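Local coordinates for protein prolyl-ACP dehydrogenase (Oscillatoria sp., PDB 4IRN) that probably oxidises a prolyl group carried on an acyl carrier protein, using FAD as cofactor, in the biosynthesis of the cyanotoxin anatoxin-a, at residues H127-E132 and M276-G281; A158-T163 and A270-S275; A162-A167 and L174-Q179. All blocks are in the same frame, centred on the assembly; numbering follows the deposited sequence.

Contact 1 of 3, residues H127-E132 and M276-G281; sequences HIWACE and MEWERG
Trp129 and Trp278 meet rim to rim where helix 118-138 runs antiparallel to helix 268-282; the axes of the two short segments approach to 8.0 Å at 170°. This is the tight part of the contact. Trp129 CZ3 lies 3.4 Å from Trp278 CE3, and the six-membered rings are nearly parallel (5° between planes), although the side chains cross at about a right angle; their centroids stand 5.6 Å apart, so neither ring covers the other's face. Both indoles have CG beside the backbone N and anti to the carbonyl carbon (chi1 -45° for Trp129), which leads them out on the same side of the helix pair. Ile128 CG2 sits over one face of the Trp129 ring, and Trp129 NE1 bonds to Asn125 outside the pairing.

The other flank is sparser. Of the facing segment, Ala130 CB meets just Glu279 OE1, 3.6 Å away at the end of an extended side chain; the same methyl also touches His160 of strand 158-161. Glu279 OE2 is hydrogen-bonded to Ser400 OG. All four touching residues are buried, and so the loose side is still interior.

The two segments are therefore joined mainly by van der Waals packing, led by the aromatic rims and by Trp129 CB against the Trp278 carbonyl, while the neighbouring polar groups find partners in other parts of the fold: Asn125 for the indole and Ser400 for the acid.

Contact 2 of 3, residues A158-T163 and A270-S275; sequences ASHAAT and AIFNHS. With FAD (flavin-adenine dinucleotide), chain I.
Phe272 and Ser275 of helix 268-282 meet His160 and Ala162 at the end of strand 158-161, a junction of the acyl-CoA dehydrogenase fold in which the C-terminal helical domain packs against the middle beta domain beside the flavin.

Along the helix, the first residue to cross the interface is Phe272. Its CG lies anti to the backbone N (chi1 -175°), and the ring reaches over to the strand although the bond from CA to CB does not aim there. The CE1 corner does the touching: it is 3.6 Å from Ala162 CB and 3.9 Å from His160 CE1. Relative to the imidazole, this carbon lies at the edge, in the ring plane. The two rings are inclined by 28° with centroids 6.0 Å apart, a rim-to-rim pair rather than a stack. Phe206 of strand 202-208 packs edge-to-face with Phe272 and also meets the His160 ring. One helical turn on, Ser275 points toward the strand, and its OG lies 3.7 Å from His160 NE2, a separation that supports proximity and no more.

The end of the strand and the loop after it also bind FAD; the hydrogen bonds come from backbone atoms, while the Thr163 methyl packs against the pyrimidine ring. Flavin N3 donates to His160 O, while O2 is gripped by two amides; such paired donors would be expected to draw electron density toward the pyrimidine end of the isoalloxazine. Packing behind His160 and Ala162 thus adjoins the backbone that reads the flavin edge. Of the two amides, Thr163 N gives the straighter bond, 2.8 Å from flavin O2 with 173° at the hydrogen, against a more bent one from Ala162 N at 3.0 Å.

Contact 3 of 3, residues A162-A167 and L174-Q179; sequences ATEPQA and LKTTAQ. With FAD (flavin-adenine dinucleotide), chain I.
Glu164 reaches across to Lys175 and Thr176 with its chain extended beyond CG (chi2 -176°), laying the carboxylate against the backbone that leads into strand 177-181. Its two oxygens are used differently. OE2 is met by Lys175 N at 2.9 Å on its syn side, with 162° at the hydrogen. OE1 receives Thr176 N, also syn and close to the carboxylate plane, at 3.1 Å, while Thr176 OG1 donates to OE1 from well above that plane at 2.8 Å. Lys191 completes the site with a salt bridge to OE1.

Leu174 lies at about a right angle to the Glu164 side chain. Its CD2 is the branch that touches, lying against Ala162 O and Glu164 OE1 and 4.2 Å from Ala167 CB. Ala167 closes the type I turn that begins at Glu164, and its carbonyl accepts both Glu164 N and Thr163 OG1 from the same face.

One buried acid thus serves as acceptor for two successive amides and a hydroxyl. With Lys191 beside it, the carboxylate is probably ionised, and it ties the loop following the flavin-binding Thr163 to the chain eleven and twelve residues further on.

In the fold
The three contacts lie around or beside the FAD site. Contacts 1 and 2 both use helix 268-282, and their centres lie 8 Å apart; they touch directly where His127 ND1 is 2.9 Å from Ala158 N, a probable hydrogen bond. Contacts 2 and 3 share Ala162 and Thr163, with centres 12 Å apart, and both touch the flavin, contact 2 through segment 158-163. Contact 3 stands about 20 Å from contact 1, centre to centre, without touching it. Contact 1 still flanks the cofactor, as the Glu279 side chain is about 6 Å from FAD. Two other subunits contribute to this FAD, including His305 and Ala377 of the second and Gln316 of the third.

Contact 1 of 3, residues H127-E132 and M276-G281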
loop_
_atom_site.group_PDB
_atom_site.type_symbol
_atom_site.label_atom_id
_atom_site.label_comp_id
_atom_site.label_asym_id
_atom_site.label_seq_id
_atom_site.Cartn_x
_atom_site.Cartn_y
_atom_site.Cartn_z
ATOM N N HIS A 127 -17.227 -26.582 -11.898
ATOM C CA HIS A 127 -17.799 -27.908 -12.121
ATOM C C HIS A 127 -17.212 -28.944 -11.137
ATOM O O HIS A 127 -17.967 -29.691 -10.521
ATOM C CB HIS A 127 -17.576 -28.311 -13.590
ATOM C CG HIS A 127 -17.906 -29.738 -13.929
ATOM N ND1 HIS A 127 -19.143 -30.092 -14.426
ATOM C CD2 HIS A 127 -17.131 -30.846 -13.859
ATOM C CE1 HIS A 127 -19.084 -31.398 -14.624
ATOM N NE2 HIS A 127 -17.893 -31.892 -14.298
ATOM N N ILE A 128 -15.881 -28.960 -10.967
ATOM C CA ILE A 128 -15.192 -29.882 -10.060
ATOM C C ILE A 128 -15.454 -29.621 -8.572
ATOM O O ILE A 128 -15.969 -30.491 -7.874
ATOM C CB ILE A 128 -13.666 -29.934 -10.355
ATOM C CG1 ILE A 128 -13.388 -30.433 -11.779
ATOM C CG2 ILE A 128 -12.940 -30.816 -9.346
ATOM C CD1 ILE A 128 -12.084 -29.888 -12.397
ATOM N N TRP A 129 -15.058 -28.431 -8.093
ATOM C CA TRP A 129 -15.121 -28.047 -6.680
ATOM C C TRP A 129 -16.474 -27.673 -6.105
ATOM O O TRP A 129 -16.734 -28.014 -4.947
ATOM C CB TRP A 129 -14.037 -27.021 -6.314
ATOM C CG TRP A 129 -12.681 -27.353 -6.873
ATOM C CD1 TRP A 129 -12.037 -26.710 -7.887
ATOM C CD2 TRP A 129 -11.846 -28.458 -6.505
ATOM N NE1 TRP A 129 -10.839 -27.324 -8.152
ATOM C CE2 TRP A 129 -10.699 -28.407 -7.325
ATOM C CE3 TRP A 129 -11.943 -29.482 -5.543
ATOM C CZ2 TRP A 129 -9.654 -29.337 -7.212
ATOM C CZ3 TRP A 129 -10.916 -30.413 -5.442
ATOM C CH2 TRP A 129 -9.789 -30.338 -6.272
ATOM N N ALA A 130 -17.333 -26.980 -6.876
ATOM C CA ALA A 130 -18.643 -26.559 -6.378
ATOM C C ALA A 130 -19.796 -27.524 -6.684
ATOM O O ALA A 130 -20.895 -27.342 -6.144
ATOM C CB ALA A 130 -18.970 -25.157 -6.867
ATOM N N CYS A 131 -19.557 -28.539 -7.539
ATOM C CA CYS A 131 -20.592 -29.487 -7.926
ATOM C C CYS A 131 -20.233 -30.944 -7.657
ATOM O O CYS A 131 -20.979 -31.614 -6.941
ATOM C CB CYS A 131 -21.002 -29.267 -9.377
ATOM S SG CYS A 131 -21.443 -27.557 -9.767
ATOM N N GLU A 132 -19.114 -31.441 -8.234
ATOM C CA GLU A 132 -18.676 -32.832 -8.055
ATOM C C GLU A 132 -18.311 -33.147 -6.605
ATOM O O GLU A 132 -18.711 -34.200 -6.102
ATOM C CB GLU A 132 -17.498 -33.189 -8.981
ATOM C CG GLU A 132 -17.816 -33.266 -10.467
ATOM C CD GLU A 132 -16.659 -33.693 -11.351
ATOM O OE1 GLU A 132 -15.494 -33.541 -10.932
ATOM O OE2 GLU A 132 -16.913 -34.151 -12.484
ATOM N N MET A 276 -17.710 -24.263 -0.226
ATOM C CA MET A 276 -16.842 -23.079 -0.140
ATOM C C MET A 276 -15.417 -23.413 0.278
ATOM O O MET A 276 -14.494 -22.695 -0.077
ATOM C CB MET A 276 -17.440 -22.000 0.768
ATOM C CG MET A 276 -18.551 -21.199 0.128
ATOM S SD MET A 276 -18.199 -20.668 -1.560
ATOM C CE MET A 276 -18.932 -19.017 -1.565
ATOM N N GLU A 277 -15.229 -24.490 1.050
ATOM C CA GLU A 277 -13.892 -24.947 1.443
ATOM C C GLU A 277 -13.103 -25.352 0.171
ATOM O O GLU A 277 -12.008 -24.843 -0.058
ATOM C CB GLU A 277 -13.996 -26.152 2.380
ATOM C CG GLU A 277 -13.641 -25.856 3.813
ATOM C CD GLU A 277 -13.996 -27.004 4.728
ATOM O OE1 GLU A 277 -15.136 -27.021 5.246
ATOM O OE2 GLU A 277 -13.138 -27.894 4.917
ATOM N N TRP A 278 -13.701 -26.220 -0.680
ATOM C CA TRP A 278 -13.082 -26.705 -1.912
ATOM C C TRP A 278 -12.971 -25.616 -2.953
ATOM O O TRP A 278 -11.947 -25.536 -3.642
ATOM C CB TRP A 278 -13.846 -27.915 -2.478
ATOM C CG TRP A 278 -13.768 -29.138 -1.605
ATOM C CD1 TRP A 278 -14.720 -29.585 -0.741
ATOM C CD2 TRP A 278 -12.651 -30.027 -1.465
ATOM N NE1 TRP A 278 -14.268 -30.699 -0.071
ATOM C CE2 TRP A 278 -13.003 -30.996 -0.501
ATOM C CE3 TRP A 278 -11.378 -30.093 -2.051
ATOM C CZ2 TRP A 278 -12.139 -32.022 -0.119
ATOM C CZ3 TRP A 278 -10.528 -31.130 -1.689
ATOM C CH2 TRP A 278 -10.912 -32.078 -0.733
ATOM N N GLU A 279 -14.015 -24.770 -3.068
ATOM C CA GLU A 279 -14.053 -23.684 -4.047
ATOM C C GLU A 279 -12.974 -22.642 -3.775
ATOM O O GLU A 279 -12.066 -22.497 -4.589
ATOM C CB GLU A 279 -15.438 -23.042 -4.096
ATOM C CG GLU A 279 -15.763 -22.355 -5.413
ATOM C CD GLU A 279 -17.113 -21.660 -5.437
ATOM O OE1 GLU A 279 -18.098 -22.242 -4.924
ATOM O OE2 GLU A 279 -17.190 -20.539 -5.990
ATOM N N ARG A 280 -13.039 -21.969 -2.616
ATOM C CA ARG A 280 -12.095 -20.920 -2.210
ATOM C C ARG A 280 -10.639 -21.352 -2.267
ATOM O O ARG A 280 -9.802 -20.598 -2.758
ATOM C CB ARG A 280 -12.439 -20.356 -0.816
ATOM C CG ARG A 280 -13.686 -19.499 -0.810
ATOM C CD ARG A 280 -14.163 -19.218 0.590
ATOM N NE ARG A 280 -15.412 -18.456 0.579
ATOM C CZ ARG A 280 -16.010 -17.975 1.663
ATOM N NH1 ARG A 280 -15.481 -18.172 2.863
ATOM N NH2 ARG A 280 -17.131 -17.280 1.555
ATOM N N GLY A 281 -10.362 -22.566 -1.804
ATOM C CA GLY A 281 -9.010 -23.095 -1.761
ATOM C C GLY A 281 -8.437 -23.603 -3.070
ATOM O O GLY A 281 -7.214 -23.623 -3.219
#

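Contact 2 of 3, residues A158-T163 and A270-S275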
loop_
_atom_site.group_PDB
_atom_site.type_symbol
_atom_site.label_atom_id
_atom_site.label_comp_id
_atom_site.label_asym_id
_atom_site.label_seq_id
_atom_site.Cartn_x
_atom_site.Cartn_y
_atom_site.Cartn_z
ATOM N N ALA A 158 -21.915 -29.414 -14.942
ATOM C CA ALA A 158 -22.689 -29.041 -13.771
ATOM C C ALA A 158 -22.552 -27.558 -13.411
ATOM O O ALA A 158 -21.530 -26.928 -13.698
ATOM C CB ALA A 158 -22.336 -29.931 -12.589
ATOM N N SER A 159 -23.621 -27.008 -12.818
ATOM C CA SER A 159 -23.728 -25.635 -12.365
ATOM C C SER A 159 -24.094 -25.619 -10.895
ATOM O O SER A 159 -24.782 -26.521 -10.408
ATOM C CB SER A 159 -24.780 -24.883 -13.172
ATOM O OG SER A 159 -24.270 -24.505 -14.438
ATOM N N HIS A 160 -23.603 -24.601 -10.188
ATOM C CA HIS A 160 -23.848 -24.377 -8.776
ATOM C C HIS A 160 -24.638 -23.069 -8.700
ATOM O O HIS A 160 -24.095 -22.011 -9.021
ATOM C CB HIS A 160 -22.503 -24.308 -8.022
ATOM C CG HIS A 160 -22.596 -23.945 -6.568
ATOM N ND1 HIS A 160 -22.519 -22.615 -6.165
ATOM C CD2 HIS A 160 -22.752 -24.721 -5.480
ATOM C CE1 HIS A 160 -22.617 -22.637 -4.849
ATOM N NE2 HIS A 160 -22.764 -23.875 -4.393
ATOM N N ALA A 161 -25.947 -23.154 -8.376
ATOM C CA ALA A 161 -26.827 -21.985 -8.272
ATOM C C ALA A 161 -27.265 -21.761 -6.833
ATOM O O ALA A 161 -28.148 -22.461 -6.321
ATOM C CB ALA A 161 -28.030 -22.130 -9.188
ATOM N N ALA A 162 -26.587 -20.799 -6.166
ATOM C CA ALA A 162 -26.824 -20.438 -4.771
ATOM C C ALA A 162 -27.151 -18.973 -4.603
ATOM O O ALA A 162 -28.117 -18.663 -3.918
ATOM C CB ALA A 162 -25.629 -20.810 -3.921
ATOM N N THR A 163 -26.369 -18.072 -5.230
ATOM C CA THR A 163 -26.549 -16.612 -5.136
ATOM C C THR A 163 -27.883 -16.115 -5.730
ATOM O O THR A 163 -28.385 -16.713 -6.676
ATOM C CB THR A 163 -25.329 -15.878 -5.727
ATOM O OG1 THR A 163 -25.358 -14.510 -5.329
ATOM C CG2 THR A 163 -25.286 -15.929 -7.233
ATOM N N ALA A 270 -24.311 -26.818 5.705
ATOM C CA ALA A 270 -23.143 -27.686 5.825
ATOM C C ALA A 270 -22.587 -28.020 4.430
ATOM O O ALA A 270 -21.367 -28.058 4.247
ATOM C CB ALA A 270 -23.505 -28.965 6.569
ATOM N N ILE A 271 -23.489 -28.218 3.459
ATOM C CA ILE A 271 -23.128 -28.519 2.082
ATOM C C ILE A 271 -22.473 -27.294 1.427
ATOM O O ILE A 271 -21.435 -27.434 0.798
ATOM C CB ILE A 271 -24.339 -29.103 1.275
ATOM C CG1 ILE A 271 -24.898 -30.374 1.958
ATOM C CG2 ILE A 271 -23.956 -29.412 -0.177
ATOM C CD1 ILE A 271 -26.052 -31.075 1.241
ATOM N N PHE A 272 -23.060 -26.099 1.614
ATOM C CA PHE A 272 -22.550 -24.852 1.041
ATOM C C PHE A 272 -21.165 -24.496 1.599
ATOM O O PHE A 272 -20.265 -24.107 0.840
ATOM C CB PHE A 272 -23.550 -23.703 1.269
ATOM C CG PHE A 272 -23.152 -22.408 0.600
ATOM C CD1 PHE A 272 -23.447 -22.179 -0.738
ATOM C CD2 PHE A 272 -22.486 -21.410 1.312
ATOM C CE1 PHE A 272 -23.073 -20.981 -1.351
ATOM C CE2 PHE A 272 -22.117 -20.213 0.693
ATOM C CZ PHE A 272 -22.420 -20.005 -0.629
ATOM N N ASN A 273 -21.033 -24.598 2.935
ATOM C CA ASN A 273 -19.799 -24.309 3.657
ATOM C C ASN A 273 -18.712 -25.323 3.312
ATOM O O ASN A 273 -17.530 -24.951 3.266
ATOM C CB ASN A 273 -20.053 -24.233 5.169
ATOM C CG ASN A 273 -20.628 -22.910 5.658
ATOM O OD1 ASN A 273 -20.548 -21.862 4.984
ATOM N ND2 ASN A 273 -21.242 -22.942 6.841
ATOM N N HIS A 274 -19.110 -26.611 3.022
ATOM C CA HIS A 274 -18.158 -27.627 2.569
ATOM C C HIS A 274 -17.751 -27.305 1.123
ATOM O O HIS A 274 -16.577 -27.387 0.775
ATOM C CB HIS A 274 -18.789 -29.020 2.662
ATOM C CG HIS A 274 -17.930 -30.130 2.150
ATOM N ND1 HIS A 274 -18.004 -30.543 0.828
ATOM C CD2 HIS A 274 -16.976 -30.853 2.782
ATOM C CE1 HIS A 274 -17.112 -31.512 0.705
ATOM N NE2 HIS A 274 -16.465 -31.735 1.852
ATOM N N SER A 275 -18.724 -26.850 0.312
ATOM C CA SER A 275 -18.544 -26.443 -1.082
ATOM C C SER A 275 -17.602 -25.222 -1.171
ATOM O O SER A 275 -16.741 -25.202 -2.051
ATOM C CB SER A 275 -19.896 -26.167 -1.738
ATOM O OG SER A 275 -19.774 -25.546 -3.006
HETATM P PA FAD I . -23.026 -7.979 -2.563
HETATM O O1A FAD I . -23.033 -9.269 -1.843
HETATM O O2A FAD I . -24.305 -7.309 -3.039
HETATM O O5B FAD I . -22.356 -6.872 -1.660
HETATM C C5B FAD I . -22.120 -5.557 -2.189
HETATM C C4B FAD I . -20.788 -5.078 -1.678
HETATM O O4B FAD I . -20.875 -4.848 -0.263
HETATM C C3B FAD I . -19.614 -6.026 -1.931
HETATM O O3B FAD I . -18.647 -5.371 -2.738
HETATM C C2B FAD I . -19.073 -6.403 -0.541
HETATM O O2B FAD I . -17.692 -6.087 -0.458
HETATM C C1B FAD I . -19.826 -5.496 0.433
HETATM N N9A FAD I . -20.388 -6.194 1.589
HETATM C C8A FAD I . -21.539 -6.936 1.623
HETATM N N7A FAD I . -21.776 -7.500 2.783
HETATM C C5A FAD I . -20.711 -7.104 3.571
HETATM C C6A FAD I . -20.362 -7.376 4.917
HETATM N N6A FAD I . -21.091 -8.138 5.736
HETATM N N1A FAD I . -19.217 -6.837 5.390
HETATM C C2A FAD I . -18.486 -6.070 4.578
HETATM N N3A FAD I . -18.722 -5.734 3.307
HETATM C C4A FAD I . -19.847 -6.289 2.851
HETATM N N1 FAD I . -22.821 -17.538 -7.480
HETATM C C2 FAD I . -23.384 -18.793 -7.502
HETATM O O2 FAD I . -24.182 -19.141 -6.631
HETATM N N3 FAD I . -23.077 -19.683 -8.529
HETATM C C4 FAD I . -22.229 -19.428 -9.579
HETATM O O4 FAD I . -22.034 -20.293 -10.433
HETATM C C4X FAD I . -21.634 -18.091 -9.566
HETATM N N5 FAD I . -20.837 -17.757 -10.556
HETATM C C5X FAD I . -20.328 -16.458 -10.567
HETATM C C6 FAD I . -19.477 -16.089 -11.613
HETATM C C7 FAD I . -18.918 -14.818 -11.677
HETATM C C7M FAD I . -17.933 -14.490 -12.770
HETATM C C8 FAD I . -19.235 -13.874 -10.676
HETATM C C8M FAD I . -18.653 -12.485 -10.690
HETATM C C9 FAD I . -20.094 -14.231 -9.645
HETATM C C9A FAD I . -20.644 -15.506 -9.560
HETATM N N10 FAD I . -21.512 -15.909 -8.506
HETATM C C10 FAD I . -22.004 -17.189 -8.469
HETATM C "C1'" FAD I . -21.941 -14.905 -7.506
HETATM C "C2'" FAD I . -20.746 -14.451 -6.680
HETATM O "O2'" FAD I . -20.396 -15.414 -5.689
HETATM C "C3'" FAD I . -21.008 -13.074 -6.071
HETATM O "O3'" FAD I . -20.117 -12.125 -6.653
HETATM C "C4'" FAD I . -20.885 -13.019 -4.547
HETATM O "O4'" FAD I . -21.813 -13.928 -3.951
HETATM C "C5'" FAD I . -21.018 -11.614 -3.988
HETATM O "O5'" FAD I . -22.353 -11.118 -4.179
HETATM P P FAD I . -22.582 -9.667 -4.830
HETATM O O1P FAD I . -21.623 -9.399 -5.929
HETATM O O2P FAD I . -24.060 -9.827 -5.089
HETATM O O3P FAD I . -22.261 -8.385 -3.927
#

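Contact 3 of 3, residues A162-A167 and L174-Q179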
loop_
_atom_site.group_PDB
_atom_site.type_symbol
_atom_site.label_atom_id
_atom_site.label_comp_id
_atom_site.label_asym_id
_atom_site.label_seq_id
_atom_site.Cartn_x
_atom_site.Cartn_y
_atom_site.Cartn_z
ATOM N N ALA A 162 -26.587 -20.799 -6.166
ATOM C CA ALA A 162 -26.824 -20.438 -4.771
ATOM C C ALA A 162 -27.151 -18.973 -4.603
ATOM O O ALA A 162 -28.117 -18.663 -3.918
ATOM C CB ALA A 162 -25.629 -20.810 -3.921
ATOM N N THR A 163 -26.369 -18.072 -5.230
ATOM C CA THR A 163 -26.549 -16.612 -5.136
ATOM C C THR A 163 -27.883 -16.115 -5.730
ATOM O O THR A 163 -28.385 -16.713 -6.676
ATOM C CB THR A 163 -25.329 -15.878 -5.727
ATOM O OG1 THR A 163 -25.358 -14.510 -5.329
ATOM C CG2 THR A 163 -25.286 -15.929 -7.233
ATOM N N GLU A 164 -28.436 -15.028 -5.172
ATOM C CA GLU A 164 -29.695 -14.366 -5.567
ATOM C C GLU A 164 -29.546 -12.825 -5.531
ATOM O O GLU A 164 -28.660 -12.337 -4.834
ATOM C CB GLU A 164 -30.821 -14.774 -4.607
ATOM C CG GLU A 164 -31.095 -16.261 -4.548
ATOM C CD GLU A 164 -32.272 -16.670 -3.688
ATOM O OE1 GLU A 164 -32.424 -17.891 -3.457
ATOM O OE2 GLU A 164 -33.047 -15.787 -3.253
ATOM N N PRO A 165 -30.413 -12.036 -6.209
ATOM C CA PRO A 165 -30.280 -10.560 -6.148
ATOM C C PRO A 165 -30.277 -9.927 -4.754
ATOM O O PRO A 165 -29.617 -8.906 -4.573
ATOM C CB PRO A 165 -31.448 -10.051 -6.986
ATOM C CG PRO A 165 -32.346 -11.210 -7.126
ATOM C CD PRO A 165 -31.502 -12.428 -7.109
ATOM N N GLN A 166 -30.962 -10.550 -3.772
ATOM C CA GLN A 166 -31.055 -10.069 -2.382
ATOM C C GLN A 166 -30.209 -10.929 -1.443
ATOM O O GLN A 166 -30.225 -10.714 -0.231
ATOM C CB GLN A 166 -32.527 -10.058 -1.892
ATOM C CG GLN A 166 -33.439 -9.084 -2.637
ATOM C CD GLN A 166 -34.073 -9.665 -3.892
ATOM O OE1 GLN A 166 -33.896 -10.845 -4.244
ATOM N NE2 GLN A 166 -34.834 -8.844 -4.606
ATOM N N ALA A 167 -29.528 -11.939 -2.007
ATOM C CA ALA A 167 -28.695 -12.870 -1.251
ATOM C C ALA A 167 -27.401 -13.228 -2.018
ATOM O O ALA A 167 -27.365 -14.226 -2.745
ATOM C CB ALA A 167 -29.495 -14.122 -0.895
ATOM N N LEU A 174 -31.565 -16.536 1.618
ATOM C CA LEU A 174 -32.088 -17.086 0.359
ATOM C C LEU A 174 -33.606 -17.035 0.364
ATOM O O LEU A 174 -34.236 -17.386 1.372
ATOM C CB LEU A 174 -31.696 -18.575 0.174
ATOM C CG LEU A 174 -30.256 -18.924 -0.098
ATOM C CD1 LEU A 174 -30.057 -20.416 -0.151
ATOM C CD2 LEU A 174 -29.773 -18.281 -1.355
ATOM N N LYS A 175 -34.186 -16.652 -0.770
ATOM C CA LYS A 175 -35.632 -16.609 -0.919
ATOM C C LYS A 175 -36.194 -17.796 -1.711
ATOM O O LYS A 175 -37.378 -18.079 -1.577
ATOM C CB LYS A 175 -36.111 -15.248 -1.464
ATOM C CG LYS A 175 -35.799 -14.032 -0.564
ATOM C CD LYS A 175 -36.525 -14.040 0.818
ATOM C CE LYS A 175 -35.965 -13.055 1.835
ATOM N NZ LYS A 175 -35.765 -13.667 3.187
ATOM N N THR A 176 -35.355 -18.507 -2.510
ATOM C CA THR A 176 -35.758 -19.688 -3.297
ATOM C C THR A 176 -36.353 -20.744 -2.375
ATOM O O THR A 176 -35.645 -21.317 -1.548
ATOM C CB THR A 176 -34.614 -20.211 -4.214
ATOM O OG1 THR A 176 -34.220 -19.173 -5.112
ATOM C CG2 THR A 176 -35.021 -21.428 -5.029
ATOM N N THR A 177 -37.671 -20.940 -2.480
ATOM C CA THR A 177 -38.408 -21.883 -1.640
ATOM C C THR A 177 -38.578 -23.236 -2.294
ATOM O O THR A 177 -38.678 -23.322 -3.516
ATOM C CB THR A 177 -39.759 -21.305 -1.176
ATOM O OG1 THR A 177 -40.518 -20.844 -2.302
ATOM C CG2 THR A 177 -39.601 -20.214 -0.145
ATOM N N ALA A 178 -38.622 -24.291 -1.466
ATOM C CA ALA A 178 -38.844 -25.671 -1.876
ATOM C C ALA A 178 -39.984 -26.257 -1.036
ATOM O O ALA A 178 -39.786 -26.563 0.147
ATOM C CB ALA A 178 -37.575 -26.481 -1.705
ATOM N N GLN A 179 -41.193 -26.322 -1.632
ATOM C CA GLN A 179 -42.381 -26.855 -0.968
ATOM C C GLN A 179 -42.616 -28.331 -1.300
ATOM O O GLN A 179 -42.754 -28.683 -2.470
ATOM C CB GLN A 179 -43.631 -25.986 -1.216
ATOM C CG GLN A 179 -43.765 -24.796 -0.245
ATOM C CD GLN A 179 -43.804 -25.202 1.219
ATOM O OE1 GLN A 179 -44.604 -26.049 1.641
ATOM N NE2 GLN A 179 -42.936 -24.601 2.029
HETATM P PA FAD I . -23.026 -7.979 -2.563
HETATM O O1A FAD I . -23.033 -9.269 -1.843
HETATM O O2A FAD I . -24.305 -7.309 -3.039
HETATM O O5B FAD I . -22.356 -6.872 -1.660
HETATM C C5B FAD I . -22.120 -5.557 -2.189
HETATM C C4B FAD I . -20.788 -5.078 -1.678
HETATM O O4B FAD I . -20.875 -4.848 -0.263
HETATM C C3B FAD I . -19.614 -6.026 -1.931
HETATM O O3B FAD I . -18.647 -5.371 -2.738
HETATM C C2B FAD I . -19.073 -6.403 -0.541
HETATM O O2B FAD I . -17.692 -6.087 -0.458
HETATM C C1B FAD I . -19.826 -5.496 0.433
HETATM N N9A FAD I . -20.388 -6.194 1.589
HETATM C C8A FAD I . -21.539 -6.936 1.623
HETATM N N7A FAD I . -21.776 -7.500 2.783
HETATM C C5A FAD I . -20.711 -7.104 3.571
HETATM C C6A FAD I . -20.362 -7.376 4.917
HETATM N N6A FAD I . -21.091 -8.138 5.736
HETATM N N1A FAD I . -19.217 -6.837 5.390
HETATM C C2A FAD I . -18.486 -6.070 4.578
HETATM N N3A FAD I . -18.722 -5.734 3.307
HETATM C C4A FAD I . -19.847 -6.289 2.851
HETATM N N1 FAD I . -22.821 -17.538 -7.480
HETATM C C2 FAD I . -23.384 -18.793 -7.502
HETATM O O2 FAD I . -24.182 -19.141 -6.631
HETATM N N3 FAD I . -23.077 -19.683 -8.529
HETATM C C4 FAD I . -22.229 -19.428 -9.579
HETATM O O4 FAD I . -22.034 -20.293 -10.433
HETATM C C4X FAD I . -21.634 -18.091 -9.566
HETATM N N5 FAD I . -20.837 -17.757 -10.556
HETATM C C5X FAD I . -20.328 -16.458 -10.567
HETATM C C6 FAD I . -19.477 -16.089 -11.613
HETATM C C7 FAD I . -18.918 -14.818 -11.677
HETATM C C7M FAD I . -17.933 -14.490 -12.770
HETATM C C8 FAD I . -19.235 -13.874 -10.676
HETATM C C8M FAD I . -18.653 -12.485 -10.690
HETATM C C9 FAD I . -20.094 -14.231 -9.645
HETATM C C9A FAD I . -20.644 -15.506 -9.560
HETATM N N10 FAD I . -21.512 -15.909 -8.506
HETATM C C10 FAD I . -22.004 -17.189 -8.469
HETATM C "C1'" FAD I . -21.941 -14.905 -7.506
HETATM C "C2'" FAD I . -20.746 -14.451 -6.680
HETATM O "O2'" FAD I . -20.396 -15.414 -5.689
HETATM C "C3'" FAD I . -21.008 -13.074 -6.071
HETATM O "O3'" FAD I . -20.117 -12.125 -6.653
HETATM C "C4'" FAD I . -20.885 -13.019 -4.547
HETATM O "O4'" FAD I . -21.813 -13.928 -3.951
HETATM C "C5'" FAD I . -21.018 -11.614 -3.988
HETATM O "O5'" FAD I . -22.353 -11.118 -4.179
HETATM P P FAD I . -22.582 -9.667 -4.830
HETATM O O1P FAD I . -21.623 -9.399 -5.929
HETATM O O2P FAD I . -24.060 -9.827 -5.089
HETATM O O3P FAD I . -22.261 -8.385 -3.927
#